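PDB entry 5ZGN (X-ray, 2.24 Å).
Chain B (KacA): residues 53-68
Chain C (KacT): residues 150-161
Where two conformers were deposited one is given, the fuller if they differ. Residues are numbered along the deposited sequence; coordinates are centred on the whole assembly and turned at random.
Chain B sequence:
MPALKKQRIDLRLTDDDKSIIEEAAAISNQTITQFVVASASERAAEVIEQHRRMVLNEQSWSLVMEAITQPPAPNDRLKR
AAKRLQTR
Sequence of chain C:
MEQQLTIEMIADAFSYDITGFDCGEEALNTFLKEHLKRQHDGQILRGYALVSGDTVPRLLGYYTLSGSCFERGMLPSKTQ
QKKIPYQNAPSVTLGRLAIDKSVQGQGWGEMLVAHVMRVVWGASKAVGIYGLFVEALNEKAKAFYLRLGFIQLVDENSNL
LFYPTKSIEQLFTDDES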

# COMPACT_ATOMS: atom_id res chain seq x y z
N ARG B 53 -3.85 20.31 6.67
CA ARG B 53 -2.77 20.77 5.81
C ARG B 53 -3.24 21.63 4.64
O ARG B 53 -3.95 21.16 3.76
N MSE B 54 -2.85 22.90 4.65
CA MSE B 54 -3.23 23.82 3.57
C MSE B 54 -2.08 23.98 2.58
O MSE B 54 -1.12 24.70 2.85
N VAL B 55 -2.18 23.32 1.44
CA VAL B 55 -1.17 23.45 0.39
C VAL B 55 -1.49 24.71 -0.40
O VAL B 55 -2.48 24.76 -1.14
N LEU B 56 -0.66 25.74 -0.24
CA LEU B 56 -0.89 27.03 -0.87
C LEU B 56 -0.06 27.16 -2.14
O LEU B 56 1.12 26.80 -2.16
N ASN B 57 -0.69 27.67 -3.19
CA ASN B 57 0.04 28.06 -4.39
C ASN B 57 0.87 29.31 -4.12
O ASN B 57 0.84 29.89 -3.03
N GLU B 58 1.62 29.74 -5.13
CA GLU B 58 2.61 30.79 -4.91
C GLU B 58 1.96 32.15 -4.73
O GLU B 58 2.50 32.99 -3.99
N GLN B 59 0.82 32.40 -5.37
CA GLN B 59 0.12 33.66 -5.16
C GLN B 59 -0.54 33.71 -3.79
O GLN B 59 -0.46 34.72 -3.08
N SER B 60 -1.22 32.63 -3.40
CA SER B 60 -1.84 32.58 -2.08
C SER B 60 -0.80 32.62 -0.97
O SER B 60 -1.00 33.28 0.06
N TRP B 61 0.32 31.91 -1.15
CA TRP B 61 1.40 31.96 -0.17
C TRP B 61 1.92 33.38 0.01
O TRP B 61 2.21 33.80 1.13
N SER B 62 2.03 34.13 -1.09
CA SER B 62 2.52 35.50 -0.99
C SER B 62 1.53 36.39 -0.24
O SER B 62 1.93 37.27 0.52
N LEU B 63 0.23 36.17 -0.45
CA LEU B 63 -0.78 36.95 0.27
C LEU B 63 -0.70 36.69 1.77
O LEU B 63 -0.87 37.61 2.58
N VAL B 64 -0.45 35.44 2.16
CA VAL B 64 -0.29 35.12 3.57
C VAL B 64 0.96 35.78 4.13
O VAL B 64 0.94 36.37 5.22
N MSE B 65 2.08 35.69 3.41
CA MSE B 65 3.33 36.30 3.83
C MSE B 65 3.20 37.82 3.97
O MSE B 65 3.74 38.41 4.90
N GLU B 66 2.49 38.44 3.03
CA GLU B 66 2.25 39.87 3.11
C GLU B 66 1.41 40.22 4.34
O GLU B 66 1.68 41.22 5.02
N ALA B 67 0.40 39.40 4.64
CA ALA B 67 -0.41 39.62 5.83
C ALA B 67 0.41 39.43 7.10
O ALA B 67 0.14 40.09 8.11
N ILE B 68 1.40 38.54 7.08
CA ILE B 68 2.20 38.28 8.27
C ILE B 68 3.21 39.40 8.50
O ILE B 68 3.34 39.92 9.61
N PHE C 150 -10.82 39.51 6.93
CA PHE C 150 -10.12 38.36 6.40
C PHE C 150 -9.64 38.61 4.97
O PHE C 150 -10.30 39.29 4.19
N ILE C 151 -8.49 38.05 4.65
CA ILE C 151 -7.89 38.17 3.32
C ILE C 151 -8.17 36.88 2.56
O ILE C 151 -7.78 35.79 3.01
N GLN C 152 -8.84 36.99 1.42
CA GLN C 152 -9.17 35.83 0.62
C GLN C 152 -8.00 35.41 -0.25
O GLN C 152 -7.31 36.24 -0.84
N LEU C 153 -7.77 34.10 -0.33
CA LEU C 153 -6.71 33.56 -1.16
C LEU C 153 -7.26 33.24 -2.55
O LEU C 153 -8.45 33.39 -2.83
N VAL C 154 -6.38 32.79 -3.45
CA VAL C 154 -6.69 32.75 -4.87
C VAL C 154 -6.53 31.34 -5.42
O VAL C 154 -5.91 30.46 -4.80
N ASP C 155 -7.09 31.13 -6.61
CA ASP C 155 -7.01 29.88 -7.37
C ASP C 155 -7.47 28.67 -6.57
O ASP C 155 -8.64 28.59 -6.17
N GLU C 156 -6.57 27.70 -6.36
CA GLU C 156 -6.95 26.49 -5.65
C GLU C 156 -7.39 26.78 -4.22
O GLU C 156 -8.17 26.02 -3.64
N ASN C 157 -6.89 27.87 -3.63
CA ASN C 157 -7.24 28.28 -2.28
C ASN C 157 -8.27 29.40 -2.26
O ASN C 157 -8.31 30.19 -1.31
N SER C 158 -9.12 29.48 -3.29
CA SER C 158 -10.04 30.61 -3.41
C SER C 158 -11.18 30.57 -2.40
O SER C 158 -11.84 31.60 -2.20
N ASN C 159 -11.42 29.44 -1.75
CA ASN C 159 -12.37 29.35 -0.64
C ASN C 159 -11.64 29.21 0.69
O ASN C 159 -12.08 28.50 1.59
N LEU C 160 -10.51 29.90 0.82
CA LEU C 160 -9.80 30.03 2.08
C LEU C 160 -9.57 31.50 2.37
O LEU C 160 -9.20 32.27 1.48
N LEU C 161 -9.80 31.89 3.62
CA LEU C 161 -9.53 33.24 4.09
C LEU C 161 -8.57 33.17 5.27
O LEU C 161 -8.56 32.19 6.02

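The contact between KacA and KacT in this segment illustrates a general principle: the start of a helix, where backbone amides still lack intrahelical partners, can organise a polar cluster that also recognises a neighbouring chain. The best-formed bond across the contact runs from the backbone N of Val C154 to OG of Ser B60, 2.9 Å long and nearly straight. Ser B60, its CA-to-CB bond directed toward chain C and its chi1 in the m well, thereby meets an amide in the loop that follows strand 151-152.

Asn B57 works in two directions from a p rotamer. As the N-cap of helix 58-68, it accepts through OD1 from Ser B60 N at 2.8 Å. With OD1 committed to the cap, ND2 faces the partner chain: it donates to the backbone O of Val C154 at 3.2 Å with good geometry, and to OE1 of Glu C156 at 2.6 Å, a weak bond because its angle is bent despite the short distance. The CA-to-CB bond of Glu C156 points sideways, but its carboxylate curls back to reach this amide.

Asn C157 (chi1 m) answers from the other chain by reading backbone. Its ND2 donates to Val B55 O at 3.1 Å, while its OD1 accepts from Asn B57 N at 3.3 Å, so that one carboxamide engages the end of strand 53-56 and the cap residue that follows. Asn C157 also opens the type I turn that ends at Leu C160, and its own N donates to Val C154 O, the carbonyl already used by Asn B57.

Apolar packing extends from this cluster. Leu C153, in an m,t rotamer, lies against three apolar chain B side chains: its CD1 is 4.1 Å from CD2 of Leu B56, and its CD2 is 4.2 Å from CB of Leu B63 and 4.0 Å from CG2 of Val B64. Leu B56 (m,t) has a sideways CA-to-CB bond, yet its end approaches chain C, placing CD2 3.8 Å from CG of Asn C157. Leu B63, also m,t, points toward the partner and brings CD1 to 3.7 Å from the backbone O of Gln C152. Val C154 (m) sets CG2 3.6 Å from CB of Gln B59.

Farther along the helix, Ala B67 CB touches CD1 of Ile C151 (m,t) at 3.7 Å. In the strand before the helix, the selenomethionine Met B54 makes a looser contact, its SE lying 4.3 Å from CD1 of Leu C160 (m,t).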

# COMPACT_ATOMS: atom_id res chain seq x y z
CB ARG B 53 -1.96 19.58 5.28
CG ARG B 53 -0.66 19.34 6.02
CD ARG B 53 -0.05 17.99 5.64
NE ARG B 53 0.75 18.08 4.43
CZ ARG B 53 1.53 17.10 3.98
NH1 ARG B 53 2.23 17.26 2.86
NH2 ARG B 53 1.60 15.95 4.64
CB MSE B 54 -3.64 25.19 4.11
CG MSE B 54 -3.95 25.26 5.59
SE MSE B 54 -5.83 25.68 5.94
CE MSE B 54 -6.57 23.89 5.71
CB VAL B 55 -1.14 22.22 -0.52
CG1 VAL B 55 -0.04 22.37 -1.56
CG2 VAL B 55 -0.93 20.96 0.30
CB LEU B 56 -0.53 28.18 0.09
CG LEU B 56 -1.15 28.16 1.49
CD1 LEU B 56 -0.94 29.50 2.17
CD2 LEU B 56 -2.63 27.83 1.41
CB ASN B 57 -0.93 28.27 -5.55
CG ASN B 57 -2.00 29.29 -5.24
OD1 ASN B 57 -1.74 30.49 -5.15
ND2 ASN B 57 -3.23 28.82 -5.07
CB GLU B 58 3.60 30.82 -6.08
CG GLU B 58 5.01 31.23 -5.70
CD GLU B 58 5.83 30.08 -5.14
OE1 GLU B 58 5.23 29.07 -4.70
OE2 GLU B 58 7.07 30.19 -5.14
CB GLN B 59 -0.91 33.88 -6.27
CG GLN B 59 -0.39 34.66 -7.47
CD GLN B 59 -0.18 36.14 -7.19
OE1 GLN B 59 -0.39 36.61 -6.07
NE2 GLN B 59 0.24 36.88 -8.20
CB SER B 60 -2.71 31.33 -1.96
OG SER B 60 -3.89 31.46 -2.73
CB TRP B 61 2.52 31.01 -0.59
CG TRP B 61 3.75 31.09 0.27
CD1 TRP B 61 4.82 31.92 0.08
CD2 TRP B 61 4.04 30.31 1.44
NE1 TRP B 61 5.76 31.71 1.07
CE2 TRP B 61 5.30 30.73 1.91
CE3 TRP B 61 3.36 29.31 2.13
CZ2 TRP B 61 5.89 30.17 3.04
CZ3 TRP B 61 3.95 28.76 3.25
CH2 TRP B 61 5.20 29.19 3.70
CB SER B 62 2.79 36.06 -2.39
OG SER B 62 3.85 35.37 -3.02
CB LEU B 63 -2.17 36.63 -0.26
CG LEU B 63 -2.47 37.03 -1.70
CD1 LEU B 63 -3.89 36.64 -2.09
CD2 LEU B 63 -2.25 38.52 -1.91
CB VAL B 64 -0.28 33.59 3.77
CG1 VAL B 64 0.05 33.25 5.22
CG2 VAL B 64 -1.62 33.00 3.37
CB MSE B 65 4.46 35.96 2.86
CG MSE B 65 4.82 34.48 2.81
SE MSE B 65 5.37 33.78 4.55
CE MSE B 65 6.91 34.93 4.86
CB GLU B 66 1.56 40.37 1.84
CG GLU B 66 2.46 40.39 0.61
CD GLU B 66 1.71 40.74 -0.66
OE1 GLU B 66 1.98 40.10 -1.70
OE2 GLU B 66 0.85 41.64 -0.62
CB ALA B 67 -1.62 38.69 5.83
CB ILE B 68 2.90 36.91 8.15
CG1 ILE B 68 1.87 35.78 8.25
CG2 ILE B 68 3.98 36.76 9.21
CD1 ILE B 68 2.43 34.42 7.91
CB PHE C 150 -11.01 37.12 6.44
CG PHE C 150 -11.12 36.48 7.79
CD1 PHE C 150 -12.00 36.99 8.74
CD2 PHE C 150 -10.36 35.38 8.12
CE1 PHE C 150 -12.11 36.41 9.98
CE2 PHE C 150 -10.46 34.79 9.36
CZ PHE C 150 -11.34 35.30 10.30
CB ILE C 151 -6.39 38.46 3.41
CG1 ILE C 151 -6.15 39.86 3.98
CG2 ILE C 151 -5.73 38.31 2.04
CD1 ILE C 151 -4.80 40.03 4.64
CB GLN C 152 -10.39 36.11 -0.27
CG GLN C 152 -10.95 34.87 -0.95
CD GLN C 152 -11.80 35.19 -2.15
OE1 GLN C 152 -12.42 36.26 -2.22
NE2 GLN C 152 -11.84 34.28 -3.12
CB LEU C 153 -6.08 32.33 -0.49
CG LEU C 153 -5.66 32.52 0.97
CD1 LEU C 153 -4.83 31.34 1.45
CD2 LEU C 153 -4.91 33.83 1.19
CB VAL C 154 -5.82 33.74 -5.67
CG1 VAL C 154 -6.33 35.16 -5.49
CG2 VAL C 154 -4.37 33.63 -5.24
CB ASP C 155 -5.57 29.66 -7.87
CG ASP C 155 -5.11 30.76 -8.80
OD1 ASP C 155 -5.97 31.45 -9.38
OD2 ASP C 155 -3.88 30.94 -8.95
CB GLU C 156 -5.78 25.49 -5.64
CG GLU C 156 -5.24 25.15 -7.02
CD GLU C 156 -4.07 26.03 -7.43
OE1 GLU C 156 -3.93 27.13 -6.86
OE2 GLU C 156 -3.29 25.61 -8.31
CB ASN C 157 -5.98 28.70 -1.52
CG ASN C 157 -4.82 27.76 -1.75
OD1 ASN C 157 -3.77 28.16 -2.25
ND2 ASN C 157 -4.99 26.50 -1.38
CB SER C 158 -10.60 30.68 -4.83
OG SER C 158 -11.31 29.50 -5.15
CB ASN C 159 -13.36 28.20 -0.83
CG ASN C 159 -14.04 28.23 -2.19
OD1 ASN C 159 -13.43 28.59 -3.20
ND2 ASN C 159 -15.31 27.85 -2.22
CB LEU C 160 -8.45 29.29 2.06
CG LEU C 160 -8.48 27.76 2.03
CD1 LEU C 160 -7.07 27.20 2.12
CD2 LEU C 160 -9.35 27.23 3.17
CB LEU C 161 -10.82 33.97 4.49
CG LEU C 161 -11.89 34.08 3.40
CD1 LEU C 161 -13.21 33.52 3.89
CD2 LEU C 161 -12.06 35.52 2.94